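Local coordinates for protein pleckstrin homology domain-containing family A member 8 (Homo sapiens, PDB 5KDI) that probably carries simple glycosphingolipids such as glucosylceramide between membranes, enclosing the lipid in a GLTP-fold domain, at residues K108-E113 with K119-A124; A124-Y129 with L147-A152; I57-Q62 with V89-T94. The protein carries 2 engineered substitutions. All coordinates share one frame; numbering follows the deposited sequence.

In the fold
Following the chain, interaction 3 comes first, then interaction 1, then interaction 2. Helix 93-115 runs through the first two: its start packs on helix 47-64 in interaction 3, and its last turns meet helix 121-131 in interaction 1, with the two centres about 29 Å apart on opposite sides of the chain's centre. Interaction 2 continues from interaction 1. They share Ala124 and helix 121-131, their centres lie about 8 Å apart, and Phe110 CD1 packs 3.5 Å from Leu125 CD2. In this all-helical GLTP fold the bound glycolipid spans the arrangement, its sugar held at interaction 3 and its hydrocarbon tails reaching the side chains of interactions 1 and 2.

Interaction 1 (K108-E113 with K119-A124); sequences KGFLTE and KDIQTA
The ring of Phe110 meets Ala124 at its edge, where the carbonyl carbon Ala124 C lies in the ring plane, 3.8 Å from Phe110 CD1. Two methyl groups come in obliquely, Ala124 CB at 3.7 Å from the same CD1 and, further round the ring, Ile121 CG2 at 4.0 Å from Phe110 CE1. Outside the two segments the ring also meets that of Phe158, with their planes at about 70°, and it touches Leu125 and Ala128. This is a helix-helix junction of the all-alpha GLTP fold: the last turns of helix 93-115 pack on the first turn of helix 121-131, only a short link separating them in sequence. Phe110 reaches across because its CG is swung away from the backbone N (chi1 166°), which brings the ring up to Ala124 and Ile121. The ring also comes about 4 Å from the bound glycolipid, near the ends of its hydrocarbon tails.

One turn further on, Glu113 covers Ala124 with the aliphatic part of its chain. Glu113 CB sits 3.7 Å from Ala124 CB, and a bend at chi2 folds the rest of the chain back, so that Glu113 OE1 passes 4.0 Å from Ala124 CA. Ala124 CB therefore touches both Phe110 and Glu113, which meet it from directions roughly at right angles, and the CA atoms of Phe110 and Ala124 approach to 5.5 Å. The carboxylate, meanwhile, turns its OE2 to Asn127 ND2 on the next turn of helix 121-131. That helix begins with Asp120 as its N-cap: OD1 of Asp120 accepts from Thr123 N at 3.0 Å, a fairly straight bond (158°) arriving from above the carboxylate plane.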
loop_
_atom_site.group_PDB
_atom_site.type_symbol
_atom_site.label_atom_id
_atom_site.label_comp_id
_atom_site.label_asym_id
_atom_site.label_seq_id
_atom_site.Cartn_x
_atom_site.Cartn_y
_atom_site.Cartn_z
ATOM N N LYS A 108 -2.323 -5.787 -1.465
ATOM C CA LYS A 108 -1.748 -6.955 -2.136
ATOM C C LYS A 108 -2.810 -8.089 -2.173
ATOM O O LYS A 108 -3.024 -8.728 -3.201
ATOM C CB LYS A 108 -0.451 -7.408 -1.502
ATOM C CG LYS A 108 0.372 -8.356 -2.301
ATOM C CD LYS A 108 1.691 -8.717 -1.725
ATOM C CE LYS A 108 1.543 -9.665 -0.585
ATOM N NZ LYS A 108 1.325 -11.071 -1.093
ATOM N N GLY A 109 -3.480 -8.316 -1.016
ATOM C CA GLY A 109 -4.480 -9.379 -0.922
ATOM C C GLY A 109 -5.635 -9.124 -1.877
ATOM O O GLY A 109 -6.112 -10.026 -2.549
ATOM N N PHE A 110 -6.138 -7.892 -1.886
ATOM C CA PHE A 110 -7.250 -7.518 -2.717
ATOM C C PHE A 110 -6.879 -7.658 -4.215
ATOM O O PHE A 110 -7.613 -8.252 -4.983
ATOM C CB PHE A 110 -7.583 -6.053 -2.427
ATOM C CG PHE A 110 -8.503 -5.427 -3.461
ATOM C CD1 PHE A 110 -9.810 -5.932 -3.766
ATOM C CD2 PHE A 110 -8.085 -4.316 -4.174
ATOM C CE1 PHE A 110 -10.587 -5.339 -4.741
ATOM C CE2 PHE A 110 -8.865 -3.720 -5.128
ATOM C CZ PHE A 110 -10.126 -4.206 -5.421
ATOM N N LEU A 111 -5.711 -7.170 -4.602
ATOM C CA LEU A 111 -5.323 -7.220 -6.006
ATOM C C LEU A 111 -5.001 -8.636 -6.465
ATOM O O LEU A 111 -5.227 -8.974 -7.625
ATOM C CB LEU A 111 -4.153 -6.290 -6.290
ATOM C CG LEU A 111 -4.422 -4.800 -6.195
ATOM C CD1 LEU A 111 -3.094 -4.029 -6.381
ATOM C CD2 LEU A 111 -5.445 -4.339 -7.240
ATOM N N THR A 112 -4.523 -9.475 -5.539
ATOM C CA THR A 112 -4.336 -10.916 -5.844
ATOM C C THR A 112 -5.658 -11.591 -6.151
ATOM O O THR A 112 -5.731 -12.338 -7.102
ATOM C CB THR A 112 -3.564 -11.659 -4.710
ATOM O OG1 THR A 112 -2.291 -11.019 -4.501
ATOM C CG2 THR A 112 -3.424 -13.165 -4.954
ATOM N N GLU A 113 -6.712 -11.321 -5.374
ATOM C CA GLU A 113 -8.044 -11.862 -5.680
ATOM C C GLU A 113 -8.472 -11.452 -7.085
ATOM O O GLU A 113 -8.965 -12.271 -7.860
ATOM C CB GLU A 113 -9.090 -11.357 -4.681
ATOM C CG GLU A 113 -9.015 -11.970 -3.326
ATOM C CD GLU A 113 -10.008 -13.105 -3.090
ATOM O OE1 GLU A 113 -11.059 -13.255 -3.794
ATOM O OE2 GLU A 113 -9.701 -13.876 -2.193
ATOM N N LYS A 119 -14.351 -11.215 -9.868
ATOM C CA LYS A 119 -15.014 -10.080 -10.484
ATOM C C LYS A 119 -15.967 -9.393 -9.507
ATOM O O LYS A 119 -16.443 -8.320 -9.801
ATOM C CB LYS A 119 -15.795 -10.524 -11.717
ATOM C CG LYS A 119 -14.963 -11.244 -12.768
ATOM C CD LYS A 119 -14.089 -10.266 -13.513
ATOM C CE LYS A 119 -13.084 -10.963 -14.434
ATOM N NZ LYS A 119 -13.764 -11.544 -15.611
ATOM N N ASP A 120 -16.281 -10.018 -8.371
ATOM C CA ASP A 120 -17.068 -9.344 -7.368
ATOM C C ASP A 120 -16.092 -8.558 -6.495
ATOM O O ASP A 120 -15.383 -9.133 -5.659
ATOM C CB ASP A 120 -17.901 -10.345 -6.538
ATOM C CG ASP A 120 -18.898 -9.667 -5.615
ATOM O OD1 ASP A 120 -18.573 -8.716 -4.929
ATOM O OD2 ASP A 120 -20.046 -10.055 -5.619
ATOM N N ILE A 121 -16.074 -7.240 -6.654
ATOM C CA ILE A 121 -15.115 -6.374 -5.917
ATOM C C ILE A 121 -15.337 -6.423 -4.434
ATOM O O ILE A 121 -14.361 -6.461 -3.674
ATOM C CB ILE A 121 -15.136 -4.905 -6.455
ATOM C CG1 ILE A 121 -14.730 -4.924 -7.941
ATOM C CG2 ILE A 121 -14.246 -3.966 -5.629
ATOM C CD1 ILE A 121 -13.294 -5.389 -8.168
ATOM N N GLN A 122 -16.592 -6.434 -3.987
ATOM C CA GLN A 122 -16.878 -6.629 -2.566
ATOM C C GLN A 122 -16.321 -7.922 -1.989
ATOM O O GLN A 122 -15.708 -7.925 -0.886
ATOM C CB GLN A 122 -18.404 -6.538 -2.300
ATOM C CG GLN A 122 -18.950 -5.181 -2.473
ATOM C CD GLN A 122 -20.454 -5.169 -2.259
ATOM O OE1 GLN A 122 -21.193 -6.044 -2.792
ATOM N NE2 GLN A 122 -20.935 -4.221 -1.527
ATOM N N THR A 123 -16.470 -9.006 -2.745
ATOM C CA THR A 123 -15.918 -10.309 -2.308
ATOM C C THR A 123 -14.384 -10.226 -2.160
ATOM O O THR A 123 -13.812 -10.679 -1.166
ATOM C CB THR A 123 -16.354 -11.464 -3.226
ATOM O OG1 THR A 123 -17.798 -11.570 -3.212
ATOM C CG2 THR A 123 -15.712 -12.827 -2.786
ATOM N N ALA A 124 -13.735 -9.657 -3.186
ATOM C CA ALA A 124 -12.309 -9.504 -3.206
ATOM C C ALA A 124 -11.803 -8.687 -1.988
ATOM O O ALA A 124 -10.833 -9.074 -1.288
ATOM C CB ALA A 124 -11.831 -8.889 -4.544
#

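Interaction 2 (A124-Y129 with L147-A152); sequences ALNNAY and LALRAA
Leu149 is the residue of 147-152 that does most of the touching, and it divides its two methyls between neighbours on helix 121-131. Its CD1 lies 3.8 Å from Leu125 CB, while its CD2 rests 3.9 Å from Asn126 OD1 and nearly as close to Asn126 CB. With CG anti to the backbone N (chi1 177°), the isobutyl group is carried out to helix 121-131. There it runs past Leu125 in the opposite direction, whereas it crosses the side chain of Asn126 at about a right angle. Asn126 thus lies on the solvent-exposed side of the contact and Leu125 on its buried side, the flank where the glycolipid touches both Leu125 and Ala148. In the GLTP fold these helices belong to the wall round the lipid chains, and here the last turn of helix 139-150 closes on the start of helix 121-131. The backbone carbonyl of Leu149 also accepts a hydrogen bond from Gln122 NE2, a polar tie beside the apolar packing. Further along, Ala152 N bonds back to Leu149 O at 3.1 Å. That turn brings Ala152 CB against the CD1 branch of Leu125, with 3.8 Å between Ala152 CB and Leu125 CD1; the same methyl also touches Ile121 and Gln122.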
loop_
_atom_site.group_PDB
_atom_site.type_symbol
_atom_site.label_atom_id
_atom_site.label_comp_id
_atom_site.label_asym_id
_atom_site.label_seq_id
_atom_site.Cartn_x
_atom_site.Cartn_y
_atom_site.Cartn_z
ATOM N N ALA A 124 -13.735 -9.657 -3.186
ATOM C CA ALA A 124 -12.309 -9.504 -3.206
ATOM C C ALA A 124 -11.803 -8.687 -1.988
ATOM O O ALA A 124 -10.833 -9.074 -1.288
ATOM C CB ALA A 124 -11.831 -8.889 -4.544
ATOM N N LEU A 125 -12.440 -7.542 -1.737
ATOM C CA LEU A 125 -12.095 -6.645 -0.632
ATOM C C LEU A 125 -12.316 -7.305 0.697
ATOM O O LEU A 125 -11.429 -7.286 1.567
ATOM C CB LEU A 125 -12.905 -5.381 -0.699
ATOM C CG LEU A 125 -12.564 -4.351 -1.784
ATOM C CD1 LEU A 125 -13.719 -3.342 -1.927
ATOM C CD2 LEU A 125 -11.196 -3.671 -1.520
ATOM N N ASN A 126 -13.447 -7.977 0.862
ATOM C CA ASN A 126 -13.774 -8.535 2.132
ATOM C C ASN A 126 -12.878 -9.755 2.429
ATOM O O ASN A 126 -12.431 -9.941 3.548
ATOM C CB ASN A 126 -15.252 -8.946 2.179
ATOM C CG ASN A 126 -15.702 -9.196 3.577
ATOM O OD1 ASN A 126 -15.431 -8.405 4.463
ATOM N ND2 ASN A 126 -16.354 -10.348 3.792
ATOM N N ASN A 127 -12.583 -10.559 1.414
ATOM C CA ASN A 127 -11.663 -11.690 1.614
ATOM C C ASN A 127 -10.295 -11.191 2.069
ATOM O O ASN A 127 -9.693 -11.693 3.072
ATOM C CB ASN A 127 -11.523 -12.446 0.313
ATOM C CG ASN A 127 -12.734 -13.406 0.030
ATOM O OD1 ASN A 127 -13.667 -13.562 0.847
ATOM N ND2 ASN A 127 -12.684 -14.089 -1.136
ATOM N N ALA A 128 -9.804 -10.159 1.380
ATOM C CA ALA A 128 -8.474 -9.611 1.711
ATOM C C ALA A 128 -8.495 -8.986 3.122
ATOM O O ALA A 128 -7.530 -9.188 3.905
ATOM C CB ALA A 128 -8.065 -8.596 0.666
ATOM N N TYR A 129 -9.604 -8.299 3.447
ATOM C CA TYR A 129 -9.702 -7.628 4.755
ATOM C C TYR A 129 -9.551 -8.579 5.956
ATOM O O TYR A 129 -8.733 -8.362 6.906
ATOM C CB TYR A 129 -11.044 -6.877 4.846
ATOM C CG TYR A 129 -11.180 -6.092 6.117
ATOM C CD1 TYR A 129 -12.120 -6.438 7.057
ATOM C CD2 TYR A 129 -10.453 -4.932 6.329
ATOM C CE1 TYR A 129 -12.266 -5.689 8.223
ATOM C CE2 TYR A 129 -10.575 -4.203 7.497
ATOM C CZ TYR A 129 -11.520 -4.558 8.428
ATOM O OH TYR A 129 -11.673 -3.808 9.574
ATOM N N LEU A 147 -18.830 0.053 5.874
ATOM C CA LEU A 147 -19.390 1.178 5.113
ATOM C C LEU A 147 -18.709 1.343 3.767
ATOM O O LEU A 147 -19.375 1.445 2.744
ATOM C CB LEU A 147 -19.375 2.535 5.891
ATOM C CG LEU A 147 -20.254 2.722 7.136
ATOM C CD1 LEU A 147 -19.888 3.991 7.980
ATOM C CD2 LEU A 147 -21.737 2.844 6.729
ATOM N N ALA A 148 -17.392 1.294 3.763
ATOM C CA ALA A 148 -16.601 1.442 2.579
ATOM C C ALA A 148 -16.966 0.312 1.589
ATOM O O ALA A 148 -17.134 0.555 0.398
ATOM C CB ALA A 148 -15.094 1.400 2.908
ATOM N N LEU A 149 -17.096 -0.902 2.131
ATOM C CA LEU A 149 -17.355 -2.097 1.341
ATOM C C LEU A 149 -18.693 -1.981 0.602
ATOM O O LEU A 149 -18.817 -2.368 -0.581
ATOM C CB LEU A 149 -17.250 -3.357 2.264
ATOM C CG LEU A 149 -17.549 -4.711 1.658
ATOM C CD1 LEU A 149 -16.434 -5.011 0.685
ATOM C CD2 LEU A 149 -17.677 -5.788 2.750
ATOM N N ARG A 150 -19.703 -1.440 1.287
ATOM C CA ARG A 150 -21.010 -1.242 0.643
ATOM C C ARG A 150 -20.955 -0.328 -0.558
ATOM O O ARG A 150 -21.812 -0.423 -1.448
ATOM C CB ARG A 150 -22.049 -0.764 1.683
ATOM C CG ARG A 150 -22.423 -1.828 2.687
ATOM C CD ARG A 150 -23.244 -1.267 3.831
ATOM N NE ARG A 150 -23.380 -2.275 4.870
ATOM C CZ ARG A 150 -22.936 -2.149 6.114
ATOM N NH1 ARG A 150 -22.337 -1.031 6.513
ATOM N NH2 ARG A 150 -23.111 -3.146 6.958
ATOM N N ALA A 151 -19.984 0.569 -0.555
ATOM C CA ALA A 151 -19.785 1.588 -1.634
ATOM C C ALA A 151 -18.742 1.125 -2.669
ATOM O O ALA A 151 -18.325 1.900 -3.513
ATOM C CB ALA A 151 -19.340 2.957 -1.055
ATOM N N ALA A 152 -18.334 -0.129 -2.596
ATOM C CA ALA A 152 -17.357 -0.675 -3.532
ATOM C C ALA A 152 -17.818 -0.494 -4.968
ATOM O O ALA A 152 -19.028 -0.667 -5.296
ATOM C CB ALA A 152 -17.083 -2.139 -3.248
#

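Interaction 3 (I57-Q62 with V89-T94); sequences IKKVNQ and VRNSAT. With 6S8 ((~{Z})-~{N}-[(~{E},2~{S},3~{R})-1-[(2~{R},3~{R},4~{S},5~{R},6~{R})-6-(hydroxymethyl)-3,4,5-tris(oxidanyl)oxan-2-yl]oxy-3-oxidanyl-octadec-4-en-2-yl]octadec-9-enamide), chain C.
Lys59 lies along the backbone of Asn91 with its methylenes and then bends so that its ammonium group reaches the sugar. Its CD is 3.8 Å from Asn91 O, and the CB of Asn91 flanks the same carbon. A bend at chi3 (-77°) directs the end of the chain to the glycolipid, where Lys59 NZ donates to the sugar hydroxyl O3A at 2.8 Å. NZ also donates to water 1, 2.9 Å away, which in turn donates a hydrogen bond to Ser92 O. Behind the lysine, Val60 turns its CG2 to the backbone of Ala93, 4.0 Å from Ala93 O, and the methyl of Ala93 fits against the helix next to Lys59 O. With just a methyl on Ala93, the CA atoms of Val60 and Ala93 come within 4.6 Å. A second water donates to Lys59 O and, at 2.7 Å, to Asn91 O.

The facing segment is a type II turn from Val89 to Ser92 running into helix 93-115, with Ser92 as N-cap through its OG to Glu95 N. In the GLTP fold this corner borders the sugar; the glycolipid is also hydrogen-bonded by Asp52, Asn56 and His137. Because NZ bonds both the sugar and a water fixed on Ser92 O, the two bonds probably restrict the ammonium group, holding it in place to donate to O3A.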
loop_
_atom_site.group_PDB
_atom_site.type_symbol
_atom_site.label_atom_id
_atom_site.label_comp_id
_atom_site.label_asym_id
_atom_site.label_seq_id
_atom_site.Cartn_x
_atom_site.Cartn_y
_atom_site.Cartn_z
ATOM N N ILE A 57 2.604 8.623 4.673
ATOM C CA ILE A 57 3.639 9.005 3.734
ATOM C C ILE A 57 4.297 10.299 4.269
ATOM O O ILE A 57 5.547 10.420 4.329
ATOM C CB ILE A 57 3.093 9.194 2.316
ATOM C CG1 ILE A 57 2.576 7.842 1.750
ATOM C CG2 ILE A 57 4.126 9.939 1.452
ATOM C CD1 ILE A 57 1.721 7.953 0.494
ATOM N N LYS A 58 3.464 11.249 4.745
ATOM C CA LYS A 58 3.988 12.522 5.280
ATOM C C LYS A 58 4.947 12.266 6.453
ATOM O O LYS A 58 6.025 12.839 6.523
ATOM C CB LYS A 58 2.859 13.398 5.757
ATOM C CG LYS A 58 3.278 14.746 6.379
ATOM C CD LYS A 58 2.096 15.457 7.034
ATOM C CE LYS A 58 1.675 14.803 8.339
ATOM N NZ LYS A 58 0.787 15.648 9.225
ATOM N N LYS A 59 4.521 11.417 7.376
ATOM C CA LYS A 59 5.327 11.152 8.549
ATOM C C LYS A 59 6.673 10.465 8.243
ATOM O O LYS A 59 7.691 10.784 8.889
ATOM C CB LYS A 59 4.507 10.377 9.565
ATOM C CG LYS A 59 3.405 11.261 10.163
ATOM C CD LYS A 59 2.771 10.661 11.324
ATOM C CE LYS A 59 1.834 9.626 10.951
ATOM N NZ LYS A 59 1.139 9.180 12.219
ATOM N N VAL A 60 6.701 9.594 7.269
ATOM C CA VAL A 60 7.976 9.053 6.843
ATOM C C VAL A 60 8.845 10.135 6.149
ATOM O O VAL A 60 10.025 10.286 6.454
ATOM C CB VAL A 60 7.831 7.778 5.972
ATOM C CG1 VAL A 60 9.232 7.217 5.596
ATOM C CG2 VAL A 60 7.016 6.729 6.733
ATOM N N ASN A 61 8.215 10.867 5.255
ATOM C CA ASN A 61 8.900 11.899 4.508
ATOM C C ASN A 61 9.472 12.974 5.420
ATOM O O ASN A 61 10.589 13.486 5.174
ATOM C CB ASN A 61 7.975 12.452 3.466
ATOM C CG ASN A 61 8.689 13.205 2.432
ATOM O OD1 ASN A 61 9.521 12.651 1.708
ATOM N ND2 ASN A 61 8.446 14.525 2.428
ATOM N N GLN A 62 8.740 13.314 6.490
ATOM C CA GLN A 62 9.195 14.314 7.436
ATOM C C GLN A 62 10.541 13.950 8.074
ATOM O O GLN A 62 11.340 14.818 8.336
ATOM C CB GLN A 62 8.163 14.546 8.534
ATOM C CG GLN A 62 7.046 15.423 8.145
ATOM C CD GLN A 62 5.913 15.525 9.236
ATOM O OE1 GLN A 62 5.803 14.723 10.225
ATOM N NE2 GLN A 62 5.046 16.499 9.014
ATOM N N VAL A 89 7.793 7.382 19.965
ATOM C CA VAL A 89 7.373 8.755 20.144
ATOM C C VAL A 89 6.281 9.079 19.137
ATOM O O VAL A 89 6.315 8.551 18.010
ATOM C CB VAL A 89 8.539 9.743 19.989
ATOM C CG1 VAL A 89 8.080 11.221 19.918
ATOM C CG2 VAL A 89 9.488 9.524 21.125
ATOM N N ARG A 90 5.295 9.877 19.541
ATOM C CA ARG A 90 4.181 10.169 18.628
ATOM C C ARG A 90 4.715 10.686 17.241
ATOM O O ARG A 90 5.747 11.421 17.162
ATOM C CB ARG A 90 3.149 11.112 19.257
ATOM C CG ARG A 90 3.588 12.445 19.243
ATOM C CD ARG A 90 2.565 13.610 19.513
ATOM N NE ARG A 90 2.165 13.569 20.907
ATOM C CZ ARG A 90 1.724 14.620 21.616
ATOM N NH1 ARG A 90 1.528 15.807 21.047
ATOM N NH2 ARG A 90 1.465 14.472 22.928
ATOM N N ASN A 91 4.022 10.269 16.175
ATOM C CA ASN A 91 4.292 10.693 14.801
ATOM C C ASN A 91 5.568 10.042 14.256
ATOM O O ASN A 91 6.022 10.456 13.218
ATOM C CB ASN A 91 4.490 12.226 14.674
ATOM C CG ASN A 91 3.293 13.018 15.110
ATOM O OD1 ASN A 91 2.170 12.528 14.999
ATOM N ND2 ASN A 91 3.524 14.291 15.640
ATOM N N SER A 92 6.117 9.025 14.915
ATOM C CA SER A 92 7.347 8.383 14.386
ATOM C C SER A 92 7.177 7.794 12.963
ATOM O O SER A 92 6.081 7.367 12.583
ATOM C CB SER A 92 7.882 7.311 15.305
ATOM O OG SER A 92 7.107 6.178 15.252
ATOM N N ALA A 93 8.283 7.773 12.229
ATOM C CA ALA A 93 8.322 7.082 10.968
ATOM C C ALA A 93 8.123 5.585 11.129
ATOM O O ALA A 93 7.485 4.930 10.256
ATOM C CB ALA A 93 9.629 7.390 10.241
ATOM N N THR A 94 8.611 5.024 12.249
ATOM C CA THR A 94 8.467 3.601 12.499
ATOM C C THR A 94 6.958 3.205 12.616
ATOM O O THR A 94 6.525 2.251 12.004
ATOM C CB THR A 94 9.256 3.147 13.705
ATOM O OG1 THR A 94 10.643 3.346 13.457
ATOM C CG2 THR A 94 9.004 1.690 14.036
HETATM C C1 6S8 C . -5.097 3.331 12.010
HETATM C C2 6S8 C . -6.046 2.848 10.935
HETATM N N2 6S8 C . -5.305 2.699 9.691
HETATM C C3 6S8 C . -7.194 3.881 10.751
HETATM O O3 6S8 C . -7.830 4.031 12.038
HETATM C C4 6S8 C . -8.153 3.395 9.728
HETATM C C5 6S8 C . -8.382 4.094 8.614
HETATM C C6 6S8 C . -9.338 3.720 7.515
HETATM C C7 6S8 C . -10.045 2.392 7.611
HETATM C C8 6S8 C . -11.241 2.566 6.717
HETATM C C9 6S8 C . -11.582 1.228 6.172
HETATM C C10 6S8 C . -10.638 0.907 5.043
HETATM C C11 6S8 C . -11.403 0.785 3.712
HETATM C C12 6S8 C . -10.616 -0.120 2.781
HETATM C C13 6S8 C . -10.349 0.430 1.387
HETATM C C14 6S8 C . -11.522 0.380 0.422
HETATM C C15 6S8 C . -11.055 0.140 -1.022
HETATM C C16 6S8 C . -11.606 1.044 -2.110
HETATM C C17 6S8 C . -12.302 0.413 -3.327
HETATM C C18 6S8 C . -11.433 -0.417 -4.259
HETATM C C1A 6S8 C . -3.183 4.777 12.202
HETATM O O1A 6S8 C . -4.474 4.569 11.669
HETATM C C2A 6S8 C . -2.439 5.766 11.348
HETATM O O2A 6S8 C . -2.302 5.208 10.027
HETATM C C3A 6S8 C . -1.111 6.175 11.982
HETATM O O3A 6S8 C . -0.531 7.211 11.223
HETATM C C4A 6S8 C . -1.347 6.606 13.417
HETATM O O4A 6S8 C . -1.951 7.895 13.473
HETATM O O5A 6S8 C . -3.345 5.054 16.198
HETATM C C5M 6S8 C . -2.133 5.543 14.162
HETATM C C6A 6S8 C . -2.411 5.965 15.581
HETATM O O6A 6S8 C . -3.375 5.325 13.487
HETATM C CAA 6S8 C . -5.269 1.568 9.002
HETATM O OAA 6S8 C . -5.760 0.504 9.370
HETATM C CAB 6S8 C . -4.497 1.662 7.720
HETATM C CAC 6S8 C . -5.668 2.130 6.807
HETATM C CAD 6S8 C . -5.749 1.249 5.637
HETATM C CAE 6S8 C . -5.483 2.125 4.446
HETATM C CAF 6S8 C . -5.563 1.197 3.243
HETATM C CAG 6S8 C . -4.354 1.408 2.314
HETATM C CAH 6S8 C . -4.770 1.316 0.841
HETATM C CAI 6S8 C . -5.147 -0.112 0.581
HETATM C CAJ 6S8 C . -6.167 -0.484 -0.199
HETATM C CAK 6S8 C . -7.057 0.449 -0.956
HETATM C CAL 6S8 C . -7.577 -0.497 -2.046
HETATM C CAM 6S8 C . -8.093 0.198 -3.288
HETATM C CAN 6S8 C . -7.014 1.037 -3.907
HETATM C CAO 6S8 C . -7.244 1.145 -5.397
HETATM C CAP 6S8 C . -6.499 0.096 -6.175
HETATM C CAQ 6S8 C . -5.711 0.697 -7.295
HETATM C CAR 6S8 C . -4.473 -0.095 -7.430
HETATM O O HOH W 1 3.442 7.908 13.430
HETATM O O HOH W 2 7.533 11.897 11.450
#